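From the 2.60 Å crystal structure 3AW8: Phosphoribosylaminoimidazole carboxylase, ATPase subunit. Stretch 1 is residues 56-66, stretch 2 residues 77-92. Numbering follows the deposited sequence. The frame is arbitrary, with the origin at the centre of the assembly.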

# COMPACT_ATOMS: atom_id res chain seq x y z
N PHE A 56 9.32 16.73 -20.02
CA PHE A 56 8.83 15.68 -19.14
C PHE A 56 9.13 14.28 -19.68
O PHE A 56 9.32 13.33 -18.91
N ALA A 57 9.22 14.14 -20.99
CA ALA A 57 9.46 12.83 -21.57
C ALA A 57 10.90 12.31 -21.52
O ALA A 57 11.13 11.12 -21.66
N GLU A 58 11.86 13.20 -21.29
CA GLU A 58 13.27 12.82 -21.27
C GLU A 58 13.60 11.68 -20.31
O GLU A 58 13.19 11.68 -19.16
N GLY A 59 14.36 10.71 -20.80
CA GLY A 59 14.76 9.60 -19.97
C GLY A 59 13.69 8.59 -19.60
O GLY A 59 14.01 7.51 -19.10
N LEU A 60 12.43 8.92 -19.85
CA LEU A 60 11.36 8.00 -19.50
C LEU A 60 11.52 6.65 -20.19
O LEU A 60 11.96 6.55 -21.33
N ALA A 61 11.16 5.60 -19.47
CA ALA A 61 11.24 4.26 -20.02
C ALA A 61 9.98 4.05 -20.85
O ALA A 61 10.03 3.47 -21.93
N LEU A 62 8.85 4.54 -20.33
CA LEU A 62 7.57 4.43 -21.01
C LEU A 62 6.63 5.52 -20.48
O LEU A 62 6.93 6.17 -19.48
N VAL A 63 5.50 5.72 -21.15
CA VAL A 63 4.55 6.73 -20.75
C VAL A 63 3.13 6.19 -20.77
O VAL A 63 2.73 5.54 -21.73
N THR A 64 2.39 6.45 -19.70
CA THR A 64 1.01 6.02 -19.58
C THR A 64 0.23 7.26 -19.11
O THR A 64 0.82 8.31 -18.88
N TYR A 65 -1.09 7.16 -18.99
CA TYR A 65 -1.87 8.33 -18.57
C TYR A 65 -2.98 7.99 -17.58
O TYR A 65 -3.46 6.86 -17.54
N GLU A 66 -3.38 8.98 -16.77
CA GLU A 66 -4.44 8.79 -15.77
C GLU A 66 -5.57 9.78 -15.95
O GLU A 66 -6.69 9.54 -15.53
N ARG A 77 2.08 12.54 -29.75
CA ARG A 77 3.34 13.25 -29.95
C ARG A 77 4.50 12.48 -29.34
O ARG A 77 5.61 12.47 -29.88
N LEU A 78 4.26 11.83 -28.20
CA LEU A 78 5.30 11.07 -27.52
C LEU A 78 5.37 9.63 -28.00
O LEU A 78 6.38 8.96 -27.81
N GLU A 79 4.29 9.14 -28.61
CA GLU A 79 4.22 7.76 -29.07
C GLU A 79 5.43 7.37 -29.90
O GLU A 79 5.94 6.25 -29.78
N GLY A 80 5.90 8.27 -30.75
CA GLY A 80 7.06 7.96 -31.56
C GLY A 80 8.30 7.82 -30.71
O GLY A 80 9.00 6.81 -30.79
N ARG A 81 8.54 8.81 -29.86
CA ARG A 81 9.70 8.87 -28.97
C ARG A 81 9.87 7.70 -27.99
O ARG A 81 10.97 7.14 -27.88
N LEU A 82 8.81 7.33 -27.27
CA LEU A 82 8.89 6.22 -26.33
C LEU A 82 7.64 5.34 -26.31
O LEU A 82 6.62 5.69 -26.90
N PRO A 83 7.71 4.17 -25.65
CA PRO A 83 6.54 3.28 -25.59
C PRO A 83 5.40 3.99 -24.87
O PRO A 83 5.63 4.76 -23.94
N LEU A 84 4.17 3.73 -25.31
CA LEU A 84 3.00 4.36 -24.73
C LEU A 84 1.90 3.33 -24.55
O LEU A 84 1.45 2.74 -25.52
N TYR A 85 1.48 3.12 -23.31
CA TYR A 85 0.42 2.17 -23.03
C TYR A 85 -0.57 2.79 -22.05
O TYR A 85 -0.17 3.38 -21.06
N PRO A 86 -1.88 2.67 -22.32
CA PRO A 86 -2.51 2.00 -23.46
C PRO A 86 -2.26 2.78 -24.74
O PRO A 86 -1.77 3.90 -24.71
N PRO A 87 -2.59 2.19 -25.90
CA PRO A 87 -2.40 2.84 -27.20
C PRO A 87 -3.25 4.10 -27.33
O PRO A 87 -4.36 4.16 -26.79
N ALA A 88 -2.74 5.09 -28.06
CA ALA A 88 -3.46 6.35 -28.27
C ALA A 88 -4.86 6.14 -28.84
O ALA A 88 -5.75 6.95 -28.62
N LYS A 89 -5.05 5.05 -29.57
CA LYS A 89 -6.36 4.76 -30.16
C LYS A 89 -7.43 4.67 -29.08
O LYS A 89 -8.52 5.23 -29.24
N ALA A 90 -7.12 3.98 -27.99
CA ALA A 90 -8.05 3.81 -26.87
C ALA A 90 -8.58 5.15 -26.37
O ALA A 90 -9.75 5.28 -26.04
N LEU A 91 -7.71 6.16 -26.32
CA LEU A 91 -8.12 7.49 -25.90
C LEU A 91 -9.10 8.04 -26.92
O LEU A 91 -10.13 8.61 -26.57
N GLU A 92 -8.76 7.88 -28.19
CA GLU A 92 -9.58 8.35 -29.30
C GLU A 92 -10.99 7.78 -29.16
O GLU A 92 -11.97 8.52 -29.10

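The contact between the two stretches buries about 700 Å², both sides summed, and is organised around one short piece of backbone pairing. V63 and L84 form a single beta bridge: V63 N donates to P83 O at 3.0 Å, and Y85 N donates to V63 O at 3.1 Å. The same oxygens also accept CA-H contacts, with L84 CA 3.2 Å from V63 O and L62 CA 3.5 Å from P83 O. V63 pairs with L84, and the side chains pack around this bridge.

The apolar packing begins with V63, whose t rotamer places two methyls against the second stretch. Its CG2 lies 3.4 Å from L82 CD2, while its CG1 reaches L84 CD1 at 3.8 Å and, more loosely, L78 CD2 at 4.4 Å. L82 points toward the first stretch with chi1 near p and chi2 at -101°, between wells. Its other methyl, CD1, packs 3.9 Å from A57 CB, so one leucine touches both A57 and V63. L78, also pointing toward its partner with chi1 m and chi2 p, packs beside it: its CG is 4.1 Å from A57 CB, and its CD2 meets the edge of the F56 ring, 4.0 Å from F56 CE1. A57 itself points toward the second stretch. The single methyl of A57 faces two leucines of the second stretch, L78 and L82. L60, with chi1 m and chi2 t, adds a marginal contact, L60 CB to L82 CD1 at 4.5 Å.

L62, in a p, p conformation, packs with different neighbours. Its CB lies 4.1 Å from P83 CB and 4.4 Å from Y85 CE1, the latter at the edge of the tyrosine ring. The CA-to-CB bond of Y85 points away from the first stretch, yet its m rotamer still leaves the ring within reach of L62.

Y65 is the aromatic anchor, with the largest covered area of any residue here. It points toward the second stretch with chi1 at 39°, in the p well, and its ring is bordered in two ways. L91, in an m, t rotamer, sets CD1 over one face, 4.0 Å from the ring centroid and 13° off the normal, a CH-pi contact; L91 CD2 also approaches Y65 CE2 at 3.5 Å. At the edge lie L84 CD1, 4.5 Å from Y65 CD1, and the P86 carbonyl oxygen. P86, which follows a cis peptide bond, also brings CD to 3.6 Å from Y65 CZ.

Polar side-chain partners are few, and all are backbone carbonyls. T64, in the t rotamer, donates from OG1 to Y85 O at 2.7 Å, extending the pairing beyond the bridge. Y65 OH has two weak hydrogen-bond options, P86 O at 3.1 Å and P87 O at 3.3 Å; which takes the proton is open.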

# COMPACT_ATOMS: atom_id res chain seq x y z
CB PHE A 56 7.30 15.88 -18.93
CG PHE A 56 6.51 14.60 -18.83
CD1 PHE A 56 6.05 13.96 -19.97
CD2 PHE A 56 6.22 14.04 -17.58
CE1 PHE A 56 5.32 12.77 -19.89
CE2 PHE A 56 5.50 12.84 -17.48
CZ PHE A 56 5.05 12.21 -18.65
CB ALA A 57 8.96 12.80 -23.01
CB GLU A 58 14.14 14.04 -20.94
CG GLU A 58 14.24 14.39 -19.45
CD GLU A 58 15.30 13.57 -18.72
OE1 GLU A 58 15.29 13.55 -17.47
OE2 GLU A 58 16.16 12.96 -19.41
CB LEU A 60 10.00 8.60 -19.85
CG LEU A 60 9.64 9.85 -19.05
CD1 LEU A 60 8.32 10.44 -19.56
CD2 LEU A 60 9.54 9.48 -17.57
CB ALA A 61 11.31 3.25 -18.91
CB LEU A 62 6.95 3.04 -20.77
CG LEU A 62 6.45 2.65 -19.37
CD1 LEU A 62 5.00 3.10 -19.20
CD2 LEU A 62 6.53 1.14 -19.20
CB VAL A 63 4.60 7.96 -21.68
CG1 VAL A 63 3.48 8.92 -21.33
CG2 VAL A 63 5.96 8.64 -21.54
CB THR A 64 0.89 4.85 -18.56
OG1 THR A 64 -0.45 4.35 -18.52
CG2 THR A 64 1.33 5.30 -17.16
CB TYR A 65 -2.47 9.03 -19.80
CG TYR A 65 -2.96 8.07 -20.85
CD1 TYR A 65 -2.10 7.56 -21.82
CD2 TYR A 65 -4.28 7.63 -20.85
CE1 TYR A 65 -2.54 6.62 -22.76
CE2 TYR A 65 -4.74 6.70 -21.78
CZ TYR A 65 -3.86 6.20 -22.73
OH TYR A 65 -4.32 5.28 -23.64
CB GLU A 66 -3.87 8.90 -14.35
CG GLU A 66 -3.21 10.25 -14.02
CD GLU A 66 -4.07 11.16 -13.14
OE1 GLU A 66 -4.56 12.19 -13.63
OE2 GLU A 66 -4.25 10.83 -11.95
CB ARG A 77 3.26 14.64 -29.31
CG ARG A 77 4.57 15.43 -29.38
CD ARG A 77 4.81 15.98 -30.79
NE ARG A 77 6.09 16.67 -30.88
CZ ARG A 77 7.27 16.06 -30.96
NH1 ARG A 77 8.39 16.78 -31.03
NH2 ARG A 77 7.33 14.74 -30.97
CB LEU A 78 5.05 11.08 -26.01
CG LEU A 78 5.57 12.24 -25.16
CD1 LEU A 78 5.40 13.56 -25.86
CD2 LEU A 78 4.82 12.23 -23.85
CB GLU A 79 2.95 7.53 -29.89
CG GLU A 79 2.49 6.07 -29.89
CD GLU A 79 1.06 5.90 -30.38
OE1 GLU A 79 0.43 4.87 -30.02
OE2 GLU A 79 0.57 6.79 -31.12
CB ARG A 81 9.64 10.18 -28.18
CG ARG A 81 9.10 11.35 -29.00
CD ARG A 81 10.20 12.15 -29.68
NE ARG A 81 10.52 13.36 -28.94
CZ ARG A 81 11.01 13.38 -27.70
NH1 ARG A 81 11.27 14.53 -27.11
NH2 ARG A 81 11.23 12.24 -27.06
CB LEU A 82 9.20 6.72 -24.90
CG LEU A 82 8.41 7.81 -24.16
CD1 LEU A 82 9.16 9.13 -24.23
CD2 LEU A 82 7.02 7.96 -24.72
CB PRO A 83 7.05 2.08 -24.79
CG PRO A 83 8.52 2.10 -25.04
CD PRO A 83 8.86 3.56 -24.96
CB LEU A 84 2.50 5.48 -25.64
CG LEU A 84 1.24 6.24 -25.21
CD1 LEU A 84 1.65 7.32 -24.21
CD2 LEU A 84 0.56 6.86 -26.42
CB TYR A 85 0.97 0.89 -22.41
CG TYR A 85 2.22 0.34 -23.08
CD1 TYR A 85 3.47 0.87 -22.79
CD2 TYR A 85 2.14 -0.72 -23.98
CE1 TYR A 85 4.63 0.34 -23.36
CE2 TYR A 85 3.29 -1.26 -24.56
CZ TYR A 85 4.53 -0.73 -24.24
OH TYR A 85 5.68 -1.25 -24.79
CB PRO A 86 -3.99 1.99 -23.09
CG PRO A 86 -3.97 2.01 -21.61
CD PRO A 86 -2.90 3.02 -21.32
CB PRO A 87 -2.82 1.76 -28.19
CG PRO A 87 -2.52 0.50 -27.47
CD PRO A 87 -3.01 0.78 -26.08
CB ALA A 88 -2.66 7.26 -29.20
CB LYS A 89 -6.30 3.43 -30.94
CG LYS A 89 -7.57 3.08 -31.71
CD LYS A 89 -7.46 1.67 -32.30
CE LYS A 89 -8.69 1.24 -33.08
NZ LYS A 89 -8.89 2.05 -34.32
CB ALA A 90 -7.37 3.06 -25.74
CB LEU A 91 -6.92 8.43 -25.83
CG LEU A 91 -6.11 8.47 -24.54
CD1 LEU A 91 -4.99 9.48 -24.69
CD2 LEU A 91 -7.01 8.86 -23.39
CB GLU A 92 -8.96 7.89 -30.62
CG GLU A 92 -9.26 8.78 -31.83
CD GLU A 92 -8.17 9.81 -32.10
OE1 GLU A 92 -6.99 9.40 -32.27
OE2 GLU A 92 -8.48 11.02 -32.15